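Local coordinates for protein TetR-like transcriptional regulator (Rhodococcus, PDB 3F1B) that probably binds DNA at cis-regulatory sites as a transcription factor of the TetR family, controlling the transcription of target genes, at residues Gln18-Ala23 / Phe62-Gln67; Ala23-Ser28 / Ala41-Ile46. All blocks are in the same frame, centred on the assembly; numbering follows the deposited sequence.

Contact 1. Residues Gln18-Ala23 / Phe62-Gln67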
loop_
_atom_site.group_PDB
_atom_site.type_symbol
_atom_site.label_atom_id
_atom_site.label_comp_id
_atom_site.label_asym_id
_atom_site.label_seq_id
_atom_site.Cartn_x
_atom_site.Cartn_y
_atom_site.Cartn_z
ATOM N N GLN A 18 5.382 -16.363 22.132
ATOM C CA GLN A 18 4.150 -17.092 21.862
ATOM C C GLN A 18 2.960 -16.164 21.646
ATOM O O GLN A 18 2.092 -16.445 20.801
ATOM C CB GLN A 18 3.843 -18.028 22.992
ATOM C CG GLN A 18 4.580 -19.299 22.925
ATOM C CD GLN A 18 4.234 -20.184 24.098
ATOM O OE1 GLN A 18 3.224 -19.959 24.783
ATOM N NE2 GLN A 18 5.068 -21.184 24.354
HETATM N N MSE A 19 2.924 -15.061 22.396
HETATM C CA MSE A 19 1.831 -14.089 22.310
HETATM C C MSE A 19 1.919 -13.278 21.031
HETATM O O MSE A 19 0.916 -12.932 20.457
HETATM C CB MSE A 19 1.885 -13.116 23.485
HETATM C CG MSE A 19 1.221 -13.623 24.728
HETATM SE SE MSE A 19 1.593 -12.545 26.329
HETATM C CE MSE A 19 0.122 -13.215 27.407
ATOM N N LEU A 20 3.124 -12.945 20.617
ATOM C CA LEU A 20 3.338 -12.153 19.434
ATOM C C LEU A 20 3.103 -12.963 18.145
ATOM O O LEU A 20 2.533 -12.449 17.168
ATOM C CB LEU A 20 4.715 -11.464 19.495
ATOM C CG LEU A 20 4.860 -10.338 20.565
ATOM C CD1 LEU A 20 6.303 -9.946 20.790
ATOM C CD2 LEU A 20 4.068 -9.072 20.301
ATOM N N ASP A 21 3.476 -14.242 18.164
ATOM C CA ASP A 21 3.200 -15.133 17.031
ATOM C C ASP A 21 1.711 -15.286 16.782
ATOM O O ASP A 21 1.247 -15.379 15.642
ATOM C CB ASP A 21 3.767 -16.527 17.307
ATOM C CG ASP A 21 5.264 -16.565 17.246
ATOM O OD1 ASP A 21 5.847 -17.612 17.549
ATOM O OD2 ASP A 21 5.879 -15.543 16.892
ATOM N N ALA A 22 0.964 -15.362 17.867
ATOM C CA ALA A 22 -0.478 -15.551 17.790
ATOM C C ALA A 22 -1.191 -14.260 17.363
ATOM O O ALA A 22 -2.241 -14.306 16.731
ATOM C CB ALA A 22 -0.992 -15.997 19.139
ATOM N N ALA A 23 -0.619 -13.115 17.748
ATOM C CA ALA A 23 -1.170 -11.803 17.430
ATOM C C ALA A 23 -0.956 -11.586 15.962
ATOM O O ALA A 23 -1.827 -11.018 15.290
ATOM C CB ALA A 23 -0.459 -10.720 18.207
ATOM N N PHE A 62 -0.582 -4.529 19.145
ATOM C CA PHE A 62 -0.396 -4.299 17.726
ATOM C C PHE A 62 0.890 -3.571 17.471
ATOM O O PHE A 62 1.563 -3.871 16.526
ATOM C CB PHE A 62 -1.528 -3.469 17.118
ATOM C CG PHE A 62 -1.425 -3.376 15.643
ATOM C CD1 PHE A 62 -1.654 -4.501 14.852
ATOM C CD2 PHE A 62 -1.038 -2.212 15.036
ATOM C CE1 PHE A 62 -1.544 -4.454 13.468
ATOM C CE2 PHE A 62 -0.927 -2.140 13.640
ATOM C CZ PHE A 62 -1.179 -3.271 12.853
ATOM N N ALA A 63 1.230 -2.606 18.301
ATOM C CA ALA A 63 2.515 -1.937 18.144
ATOM C C ALA A 63 3.687 -2.892 18.519
ATOM O O ALA A 63 4.739 -2.850 17.885
ATOM C CB ALA A 63 2.541 -0.658 19.010
ATOM N N ALA A 64 3.526 -3.741 19.545
ATOM C CA ALA A 64 4.643 -4.672 19.911
ATOM C C ALA A 64 4.919 -5.616 18.731
ATOM O O ALA A 64 6.017 -5.748 18.228
ATOM C CB ALA A 64 4.323 -5.457 21.158
ATOM N N CYS A 65 3.854 -6.217 18.267
ATOM C CA CYS A 65 3.872 -7.008 17.066
ATOM C C CYS A 65 4.473 -6.265 15.887
ATOM O O CYS A 65 5.309 -6.814 15.159
ATOM C CB CYS A 65 2.432 -7.387 16.751
ATOM S SG CYS A 65 2.375 -8.897 15.893
ATOM N N ILE A 66 4.076 -5.010 15.696
ATOM C CA ILE A 66 4.604 -4.244 14.582
ATOM C C ILE A 66 6.096 -3.997 14.773
ATOM O O ILE A 66 6.891 -4.132 13.849
ATOM C CB ILE A 66 3.818 -2.892 14.344
ATOM C CG1 ILE A 66 2.483 -3.191 13.671
ATOM C CG2 ILE A 66 4.631 -1.883 13.506
ATOM C CD1 ILE A 66 2.521 -3.121 12.179
ATOM N N GLN A 67 6.465 -3.611 15.976
ATOM C CA GLN A 67 7.872 -3.468 16.327
ATOM C C GLN A 67 8.702 -4.735 15.985
ATOM O O GLN A 67 9.741 -4.624 15.337
ATOM C CB GLN A 67 7.954 -3.174 17.823
ATOM C CG GLN A 67 7.857 -1.709 18.152
ATOM C CD GLN A 67 9.198 -1.003 17.919
ATOM O OE1 GLN A 67 9.260 0.017 17.235
ATOM N NE2 GLN A 67 10.273 -1.564 18.479
#

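Contact 2. Residues Ala23-Ser28 / Ala41-Ile46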
loop_
_atom_site.group_PDB
_atom_site.type_symbol
_atom_site.label_atom_id
_atom_site.label_comp_id
_atom_site.label_asym_id
_atom_site.label_seq_id
_atom_site.Cartn_x
_atom_site.Cartn_y
_atom_site.Cartn_z
ATOM N N ALA A 23 -0.619 -13.115 17.748
ATOM C CA ALA A 23 -1.170 -11.803 17.430
ATOM C C ALA A 23 -0.956 -11.586 15.962
ATOM O O ALA A 23 -1.827 -11.018 15.290
ATOM C CB ALA A 23 -0.459 -10.720 18.207
ATOM N N VAL A 24 0.201 -12.021 15.475
ATOM C CA VAL A 24 0.532 -11.851 14.085
ATOM C C VAL A 24 -0.522 -12.574 13.230
ATOM O O VAL A 24 -1.161 -11.953 12.352
ATOM C CB VAL A 24 1.991 -12.264 13.773
ATOM C CG1 VAL A 24 2.242 -12.306 12.291
ATOM C CG2 VAL A 24 2.911 -11.235 14.304
ATOM N N ASP A 25 -0.709 -13.859 13.507
ATOM C CA ASP A 25 -1.814 -14.657 12.953
ATOM C C ASP A 25 -3.104 -13.866 12.855
ATOM O O ASP A 25 -3.556 -13.492 11.759
ATOM C CB ASP A 25 -2.081 -15.874 13.847
ATOM C CG ASP A 25 -0.914 -16.843 13.891
ATOM O OD1 ASP A 25 -1.103 -17.959 14.427
ATOM O OD2 ASP A 25 0.196 -16.505 13.400
ATOM N N VAL A 26 -3.667 -13.580 14.017
ATOM C CA VAL A 26 -4.958 -12.955 14.071
ATOM C C VAL A 26 -4.965 -11.606 13.350
ATOM O O VAL A 26 -5.938 -11.280 12.663
ATOM C CB VAL A 26 -5.489 -12.846 15.529
ATOM C CG1 VAL A 26 -6.978 -12.557 15.508
ATOM C CG2 VAL A 26 -5.215 -14.132 16.310
ATOM N N PHE A 27 -3.903 -10.817 13.476
ATOM C CA PHE A 27 -3.900 -9.531 12.795
ATOM C C PHE A 27 -3.844 -9.696 11.265
ATOM O O PHE A 27 -4.519 -8.966 10.525
ATOM C CB PHE A 27 -2.747 -8.663 13.254
ATOM C CG PHE A 27 -2.978 -7.967 14.547
ATOM C CD1 PHE A 27 -4.139 -7.219 14.760
ATOM C CD2 PHE A 27 -1.983 -8.015 15.562
ATOM C CE1 PHE A 27 -4.345 -6.559 15.988
ATOM C CE2 PHE A 27 -2.149 -7.371 16.766
ATOM C CZ PHE A 27 -3.354 -6.630 16.994
ATOM N N SER A 28 -3.026 -10.642 10.790
ATOM C CA SER A 28 -2.913 -10.889 9.345
ATOM C C SER A 28 -4.153 -11.617 8.826
ATOM O O SER A 28 -4.643 -11.313 7.751
ATOM C CB SER A 28 -1.622 -11.633 8.967
ATOM O OG SER A 28 -1.671 -12.985 9.385
ATOM N N ALA A 41 -5.897 -14.183 22.443
ATOM C CA ALA A 41 -5.751 -15.015 23.694
ATOM C C ALA A 41 -6.001 -16.502 23.457
ATOM O O ALA A 41 -5.206 -17.331 23.899
ATOM C CB ALA A 41 -6.641 -14.513 24.829
ATOM N N ALA A 42 -7.089 -16.840 22.759
ATOM C CA ALA A 42 -7.318 -18.245 22.332
ATOM C C ALA A 42 -6.159 -18.834 21.503
ATOM O O ALA A 42 -5.717 -19.958 21.787
ATOM C CB ALA A 42 -8.634 -18.391 21.584
ATOM N N LYS A 43 -5.676 -18.070 20.511
ATOM C CA LYS A 43 -4.571 -18.498 19.614
ATOM C C LYS A 43 -3.259 -18.790 20.342
ATOM O O LYS A 43 -2.554 -19.761 20.052
ATOM C CB LYS A 43 -4.324 -17.459 18.506
ATOM C CG LYS A 43 -5.214 -17.637 17.278
ATOM C CD LYS A 43 -4.574 -18.514 16.165
ATOM C CE LYS A 43 -5.650 -19.189 15.318
ATOM N NZ LYS A 43 -5.166 -19.515 13.947
ATOM N N ALA A 44 -2.930 -17.922 21.281
ATOM C CA ALA A 44 -1.771 -18.119 22.138
ATOM C C ALA A 44 -2.070 -19.159 23.222
ATOM O O ALA A 44 -1.199 -19.505 24.017
ATOM C CB ALA A 44 -1.361 -16.779 22.760
ATOM N N GLU A 45 -3.306 -19.635 23.246
ATOM C CA GLU A 45 -3.769 -20.578 24.275
ATOM C C GLU A 45 -3.384 -20.139 25.701
ATOM O O GLU A 45 -3.001 -20.953 26.561
ATOM C CB GLU A 45 -3.270 -21.994 23.990
ATOM C CG GLU A 45 -3.259 -22.356 22.513
ATOM C CD GLU A 45 -3.116 -23.850 22.272
ATOM O OE1 GLU A 45 -3.994 -24.605 22.735
ATOM O OE2 GLU A 45 -2.136 -24.263 21.601
ATOM N N ILE A 46 -3.490 -18.833 25.927
ATOM C CA ILE A 46 -3.237 -18.235 27.213
ATOM C C ILE A 46 -4.549 -17.592 27.664
ATOM O O ILE A 46 -5.504 -17.496 26.881
ATOM C CB ILE A 46 -2.029 -17.260 27.106
ATOM C CG1 ILE A 46 -1.075 -17.497 28.262
ATOM C CG2 ILE A 46 -2.440 -15.791 26.934
ATOM C CD1 ILE A 46 -0.518 -18.900 28.295
#

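Contact 1. Residues Gln18-Ala23 / Phe62-Gln67
Leu20 and Ala23 meet Ala64 and Cys65 in a small, buried, apolar helix-helix crossing inside the N-terminal DNA-binding domain. Helix 12-30 passes helix 58-77 at close to a right angle: the short axes make an angle of 95° and approach to 9.6 Å. The two segments therefore touch over a short patch, which buries 159 Å². Leu20 makes most of the contact from its side. With CG beside the backbone N and anti to the carbonyl carbon (chi1 -69°), its side chain carries the CD2 methyl to helix 58-77. That methyl, CD2 of Leu20, lies 3.7 Å from CB of Ala64. It also comes 3.5 Å from the backbone N of Cys65, so it presses on the helix backbone as well as on side chains. Ala64 contributes just its CB methyl here. Cys65 answers from the other helix. With SG anti to its own backbone N (chi1 -151°), the sulfur comes 4.1 Å from CB of Ala23 and 3.8 Å from O of Leu20. No hydrogen bond crosses between the segments. A charged link lies beside the patch, where Asp21 forms a salt bridge with Arg68, further along helix 58-77. Leu61 of that helix packs on both Leu20 and Ala23, and Tyr55 touches Leu20 and Ala64. Phe62 and Ile66 touch Val111 of helix 106-115, while Met19 touches helix 48-54.

Contact 2. Residues Ala23-Ser28 / Ala41-Ile46
Next to Lys43, which touches Val26 and Asp25, the shortest polar bond of the 41-46 segment runs from N of Glu45 to O of Ala42, at 2.8 Å. A second bond joins N of Ile46 to O of Ala41 at 3.1 Å. Glu45 has positive phi (47°), and the three features together make a Schellman motif. It closes helix 37-43 and starts the turn of the predicted helix-turn-helix. Lys43, the last residue of that helix, carries the contact with helix 12-30. CG of Lys43 packs on the CG2 methyl of Val26 at 3.6 Å, and CB of Lys43 is 4.1 Å from the same methyl. The two side chains meet at a slant. Val26 is buried and also touches Thr35. Further out, the lysine chain bends at chi2 (-93°), and this bend carries CD to the Asp25 carboxylate. The Asp25 side chain meets the lysine chain at about a right angle. OD1 of Asp25 lies 3.9 Å from CD of Lys43, while NZ of Lys43 stays 4.4 Å from OD1 of Asp25. That is beyond a salt bridge. Ala22, one turn before Val26 on helix 12-30, touches both Lys43 and Ala44. No hydrogen bond joins the segments, and only 116 Å² is buried. The chemistry is therefore chiefly that of lysine methylenes on a valine methyl, with a probably weak attraction between the two separated charges.

Contacts 1 and 2 both use helix 12-30 and share Ala23. Their centres are 8 Å apart. Both segments of contact 2 fall within the span of chain bounded by the segments of contact 1: helix 12-30 comes first, then helix 37-43, and helix 58-77 follows after helix 48-54. All four segments belong to the TetR-family DNA-binding region. The contacts also adjoin through side chains: the rings of Phe27 and Phe62 pack edge-to-face, and Met19 touches Ile46. Helix 12-30 thus ties the predicted helix-turn-helix, through helix 37-43, to helix 58-77. As in TetR relatives, that last helix continues toward the C-terminal domain and so joins the two domains covalently.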